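SusD-like carbohydrate binding protein (Bacteroides vulgatus, PDB 3LEW) probably binds carbohydrate at the outer membrane as a member of the SusD family, taking part in nutrient capture by the bacterium. Local coordinates at residues Gln111-Arg114 with Asn115-Lys118; Asp141-Pro144 with Asp145-Cys148. All coordinates share one frame; numbering follows the deposited sequence.

Contact 1: residues Gln111-Arg114 with Asn115-Lys118; sequences QADR and NRIK
The side-chain amides of Q111 and N115, an i to i+4 pair, meet at the start of helix 111-135. Q111 NE2 donates to N115 OD1 at 2.8 Å, with an N-H...O angle of 156°. OD1 lies close to the plane of the Q111 amide, but NE2 stands above the plane of the N115 carbonyl.

D113 and R116, three residues apart, run side by side. Their salt bridge is long: R116 NH2 is 3.5 Å from D113 OD1, and the hydrogen bond is weak. A water bridges the pair. It donates to D113 OD1 at 2.7 Å and accepts from R116 NE at 2.9 Å, in the guanidinium plane. I117 CG1 lies over one face, offset toward the rim.

R114 holds the other end of the Q111 amide. Its NE and NH2 grip Q111 OE1 side-on, NH2 at 2.9 Å, both from the same face of the amide. Q111 bends at chi2 (62°), which turns its amide back between R114 and N115. R114 NH1 bonds A107 O and G109 O, in the loop before the helix. R116 NH1 pairs with E23 of helix 19-35 and bonds Q120 OE1.

These are i to i+3 and i to i+4 side-chain links on the first turns of a surface helix. Bonds at both the NE2 and OE1 ends probably set which way round the Q111 amide sits. The weak D113 link suggests that E23, Q120 and the water together position R116.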
ATOM      1  N   GLN A 111      19.981  23.045  16.606  1.00 14.69           N
ATOM      2  CA  GLN A 111      18.542  23.054  16.823  1.00 14.93           C
ATOM      3  C   GLN A 111      17.811  22.677  15.544  1.00 15.83           C
ATOM      4  O   GLN A 111      16.767  21.988  15.597  1.00 14.02           O
ATOM      5  CB  GLN A 111      18.055  24.412  17.340  1.00 16.12           C
ATOM      6  CG  GLN A 111      16.600  24.418  17.775  1.00 15.77           C
ATOM      7  CD  GLN A 111      16.367  23.486  18.910  1.00 16.44           C
ATOM      8  OE1 GLN A 111      17.110  23.522  19.894  1.00 17.00           O
ATOM      9  NE2 GLN A 111      15.303  22.675  18.825  1.00 17.01           N
ATOM     10  N   ALA A 112      18.346  23.093  14.391  1.00 16.23           N
ATOM     11  CA  ALA A 112      17.796  22.653  13.097  1.00 16.73           C
ATOM     12  C   ALA A 112      17.716  21.133  12.991  1.00 16.68           C
ATOM     13  O   ALA A 112      16.657  20.579  12.645  1.00 17.19           O
ATOM     14  CB  ALA A 112      18.622  23.205  11.930  1.00 17.24           C
ATOM     15  N   ASP A 113      18.818  20.458  13.300  1.00 15.45           N
ATOM     16  CA  ASP A 113      18.842  18.992  13.258  1.00 15.98           C
ATOM     17  C   ASP A 113      17.937  18.357  14.306  1.00 14.96           C
ATOM     18  O   ASP A 113      17.231  17.413  13.992  1.00 13.79           O
ATOM     19  CB  ASP A 113      20.252  18.460  13.385  1.00 16.14           C
ATOM     20  CG  ASP A 113      21.071  18.721  12.121  1.00 20.53           C
ATOM     21  OD1 ASP A 113      20.445  18.927  11.049  1.00 22.73           O
ATOM     22  OD2 ASP A 113      22.319  18.666  12.196  1.00 22.53           O
ATOM     23  N   ARG A 114      17.905  18.913  15.519  1.00 14.12           N
ATOM     24  CA  ARG A 114      16.961  18.383  16.488  1.00 14.85           C
ATOM     25  C   ARG A 114      15.529  18.489  15.971  1.00 15.16           C
ATOM     26  O   ARG A 114      14.748  17.529  16.098  1.00 16.02           O
ATOM     27  CB  ARG A 114      17.090  19.054  17.859  1.00 14.12           C
ATOM     28  CG  ARG A 114      18.292  18.577  18.702  1.00 14.84           C
ATOM     29  CD  ARG A 114      18.303  19.134  20.140  1.00 16.50           C
ATOM     30  NE  ARG A 114      18.523  20.563  20.127  1.00 15.82           N
ATOM     31  CZ  ARG A 114      19.728  21.134  20.034  1.00 16.35           C
ATOM     32  NH1 ARG A 114      20.837  20.407  20.015  1.00 16.25           N
ATOM     33  NH2 ARG A 114      19.831  22.446  19.973  1.00 17.50           N
ATOM     34  N   ASN A 115      15.142  19.649  15.432  1.00 15.19           N
ATOM     35  CA  ASN A 115      13.756  19.800  14.943  1.00 15.30           C
ATOM     36  C   ASN A 115      13.435  18.822  13.830  1.00 15.71           C
ATOM     37  O   ASN A 115      12.391  18.154  13.845  1.00 14.71           O
ATOM     38  CB  ASN A 115      13.482  21.227  14.440  1.00 14.73           C
ATOM     39  CG  ASN A 115      13.492  22.277  15.531  1.00 18.33           C
ATOM     40  OD1 ASN A 115      13.509  21.995  16.730  1.00 18.71           O
ATOM     41  ND2 ASN A 115      13.499  23.538  15.093  1.00 20.29           N
ATOM     42  N   ARG A 116      14.339  18.726  12.853  1.00 14.85           N
ATOM     43  CA  ARG A 116      14.120  17.915  11.665  1.00 14.29           C
ATOM     44  C   ARG A 116      14.050  16.427  11.997  1.00 13.64           C
ATOM     45  O   ARG A 116      13.167  15.718  11.476  1.00 13.93           O
ATOM     46  CB  ARG A 116      15.212  18.213  10.644  1.00 14.84           C
ATOM     47  CG  ARG A 116      15.051  17.505   9.327  1.00 16.15           C
ATOM     48  CD  ARG A 116      15.861  16.223   9.280  1.00 17.58           C
ATOM     49  NE  ARG A 116      17.287  16.455   9.448  1.00 18.68           N
ATOM     50  CZ  ARG A 116      18.192  15.495   9.587  1.00 19.74           C
ATOM     51  NH1 ARG A 116      17.845  14.212   9.551  1.00 18.65           N
ATOM     52  NH2 ARG A 116      19.469  15.837   9.745  1.00 21.46           N
ATOM     53  N   ILE A 117      14.956  15.963  12.867  1.00 13.40           N
ATOM     54  CA  ILE A 117      14.960  14.575  13.323  1.00 12.65           C
ATOM     55  C   ILE A 117      13.683  14.236  14.134  1.00 13.24           C
ATOM     56  O   ILE A 117      13.027  13.196  13.896  1.00 11.80           O
ATOM     57  CB  ILE A 117      16.226  14.223  14.110  1.00 10.96           C
ATOM     58  CG1 ILE A 117      17.452  14.287  13.177  1.00 14.35           C
ATOM     59  CG2 ILE A 117      16.123  12.799  14.724  1.00 12.62           C
ATOM     60  CD1 ILE A 117      18.755  14.280  13.890  1.00 13.56           C
ATOM     61  N   LYS A 118      13.299  15.149  15.025  1.00 13.23           N
ATOM     62  CA  LYS A 118      12.034  14.993  15.760  1.00 13.49           C
ATOM     63  C   LYS A 118      10.853  14.886  14.800  1.00 14.10           C
ATOM     64  O   LYS A 118       9.988  14.001  14.938  1.00 13.46           O
ATOM     65  CB  LYS A 118      11.857  16.171  16.700  1.00 13.65           C
ATOM     66  CG  LYS A 118      10.586  16.132  17.549  1.00 15.77           C
ATOM     67  CD  LYS A 118      10.533  17.305  18.476  1.00 17.38           C
ATOM     68  CE  LYS A 118       9.329  17.198  19.378  1.00 22.77           C
ATOM     69  NZ  LYS A 118       9.335  18.241  20.478  1.00 26.03           N
TER
HETATM   70  O   HOH W   1      18.439  19.093   9.272  1.00 22.53           O

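Contact 2: residues Asp141-Pro144 with Asp145-Cys148; sequences DKDP and DAVC
D143 and A146 close a type I beta turn, with P144 and D145 at its two corners. One backbone hydrogen bond spans it. A146 N donates to D143 O at 3.2 Å. The N-H points well at the oxygen, at 166°, but the nitrogen sits above the carbonyl plane, 60° out of it. Proline suits the first corner of a type I turn.

The van der Waals contacts are few. The methyl of A146 lies beside the D143 side chain: A146 CB is 3.5 Å from D143 CG and also 3.4 Å from D143 O. The D143 carboxylate is carried there by a chi1 of -172°, which sets CG opposite the backbone N. D143 is deposited in two conformers and touches a crystal neighbour, so its side-chain contacts describe one conformer and are less certain. A pentaethylene glycol, probably from the crystallisation liquor, lies near the P144 ring.

Among charged groups, D143 OD1 and D145 OD2 stay 5.7 Å apart in this conformer. These like charges do not meet.

The turn ends the loop after helix 111-135 and leads into strand 147-149. P144 shares backbone bonds with S171, and P144 O also takes the S171 hydroxyl. Backbone bonds join A146 to V170 and C148 to S168, where strand 147-149 pairs antiparallel with strand 168-169. The turn is thus tied to strand 168-169 and to the start of helix 170-187.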
ATOM      1  N   ASP A 141     -16.476   5.994   9.218  1.00 15.74           N
ATOM      2  CA  ASP A 141     -17.889   6.354   9.197  1.00 17.11           C
ATOM      3  C   ASP A 141     -18.821   5.149   9.306  1.00 17.25           C
ATOM      4  O   ASP A 141     -20.017   5.322   9.421  1.00 18.87           O
ATOM      5  CB  ASP A 141     -18.268   7.230   7.985  1.00 17.74           C
ATOM      6  CG  ASP A 141     -18.087   6.533   6.652  1.00 18.54           C
ATOM      7  OD1 ASP A 141     -17.150   5.731   6.507  1.00 19.88           O
ATOM      8  OD2 ASP A 141     -18.888   6.836   5.730  1.00 20.77           O
ATOM      9  N   LYS A 142     -18.260   3.946   9.343  1.00 16.81           N
ATOM     10  CA  LYS A 142     -19.028   2.735   9.591  1.00 17.30           C
ATOM     11  C   LYS A 142     -19.257   2.652  11.102  1.00 17.44           C
ATOM     12  O   LYS A 142     -20.387   2.572  11.555  1.00 18.32           O
ATOM     13  CB  LYS A 142     -18.267   1.533   9.073  1.00 17.72           C
ATOM     14  CG  LYS A 142     -19.012   0.230   9.098  1.00 20.54           C
ATOM     15  CD  LYS A 142     -18.913  -0.526  10.402  1.00 19.78           C
ATOM     16  CE  LYS A 142     -19.209  -2.039  10.203  1.00 20.96           C
ATOM     17  NZ  LYS A 142     -19.437  -2.702  11.550  1.00 18.50           N
ATOM     18  N   ASP A 143     -18.178   2.753  11.886  1.00 16.91           N
ATOM     19  CA  ASP A 143     -18.249   2.707  13.352  0.50 16.29           C
ATOM     20  C   ASP A 143     -17.076   3.600  13.898  1.00 16.26           C
ATOM     21  O   ASP A 143     -15.993   3.027  14.114  1.00 15.41           O
ATOM     22  CB  ASP A 143     -18.108   1.178  13.683  0.50 16.36           C
ATOM     23  CG  ASP A 143     -18.351   0.805  15.145  0.50 17.34           C
ATOM     24  OD1 ASP A 143     -18.429   1.740  15.961  0.50 15.97           O
ATOM     25  OD2 ASP A 143     -18.437  -0.441  15.479  0.50 17.47           O
ATOM     26  N   PRO A 144     -17.256   4.906  14.157  1.00 16.13           N
ATOM     27  CA  PRO A 144     -16.065   5.640  14.599  1.00 15.73           C
ATOM     28  C   PRO A 144     -15.479   5.261  15.946  1.00 15.09           C
ATOM     29  O   PRO A 144     -14.341   5.611  16.235  1.00 15.04           O
ATOM     30  CB  PRO A 144     -16.535   7.110  14.637  1.00 16.64           C
ATOM     31  CG  PRO A 144     -17.991   7.060  14.665  1.00 17.13           C
ATOM     32  CD  PRO A 144     -18.433   5.786  14.017  1.00 17.23           C
ATOM     33  N   ASP A 145     -16.254   4.594  16.784  1.00 14.09           N
ATOM     34  CA  ASP A 145     -15.810   4.250  18.115  1.00 14.68           C
ATOM     35  C   ASP A 145     -15.343   2.793  18.183  1.00 14.19           C
ATOM     36  O   ASP A 145     -15.049   2.296  19.255  1.00 14.59           O
ATOM     37  CB  ASP A 145     -16.936   4.507  19.083  1.00 15.29           C
ATOM     38  CG  ASP A 145     -17.288   5.993  19.170  1.00 19.27           C
ATOM     39  OD1 ASP A 145     -16.370   6.842  19.070  1.00 20.18           O
ATOM     40  OD2 ASP A 145     -18.474   6.327  19.331  1.00 24.00           O
ATOM     41  N   ALA A 146     -15.292   2.108  17.050  1.00 11.15           N
ATOM     42  CA  ALA A 146     -14.869   0.705  17.041  1.00 12.71           C
ATOM     43  C   ALA A 146     -13.447   0.525  17.524  1.00 13.51           C
ATOM     44  O   ALA A 146     -12.577   1.360  17.245  1.00 13.36           O
ATOM     45  CB  ALA A 146     -14.973   0.109  15.571  1.00 13.91           C
ATOM     46  N   VAL A 147     -13.163  -0.622  18.123  1.00 13.08           N
ATOM     47  CA  VAL A 147     -11.819  -0.905  18.558  1.00 13.88           C
ATOM     48  C   VAL A 147     -10.842  -0.898  17.383  1.00 13.62           C
ATOM     49  O   VAL A 147     -11.176  -1.343  16.278  1.00 15.11           O
ATOM     50  CB  VAL A 147     -11.766  -2.261  19.278  1.00 14.16           C
ATOM     51  CG1 VAL A 147     -12.023  -3.410  18.281  1.00 13.20           C
ATOM     52  CG2 VAL A 147     -10.453  -2.404  20.021  1.00 14.58           C
ATOM     53  N   CYS A 148      -9.625  -0.431  17.622  1.00 13.36           N
ATOM     54  CA  CYS A 148      -8.566  -0.470  16.609  1.00 13.11           C
ATOM     55  C   CYS A 148      -7.284  -1.079  17.204  1.00 14.33           C
ATOM     56  O   CYS A 148      -7.027  -2.267  17.014  1.00 14.44           O
ATOM     57  CB  CYS A 148      -8.347   0.909  16.030  1.00 12.58           C
ATOM     58  SG  CYS A 148      -7.107   0.949  14.713  1.00 14.76           S
TER

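Coming from the N terminus, the chain passes helix 19-35 and helix 81-103 before it reaches contact 1. There residues 111-118 form the first two turns of helix 111-135, packed against both earlier helices and L187 of helix 170-187. The helix then runs to its far end, and a loop follows. Contact 2 closes the local turn in that loop, just before strand 147-149. The two contacts are in series: they neither nest nor cross. The centres of contact 1 and contact 2 are about 35 Å apart, and the contacts do not touch. Both meet helix 170-187, contact 1 near its end and contact 2 near its start.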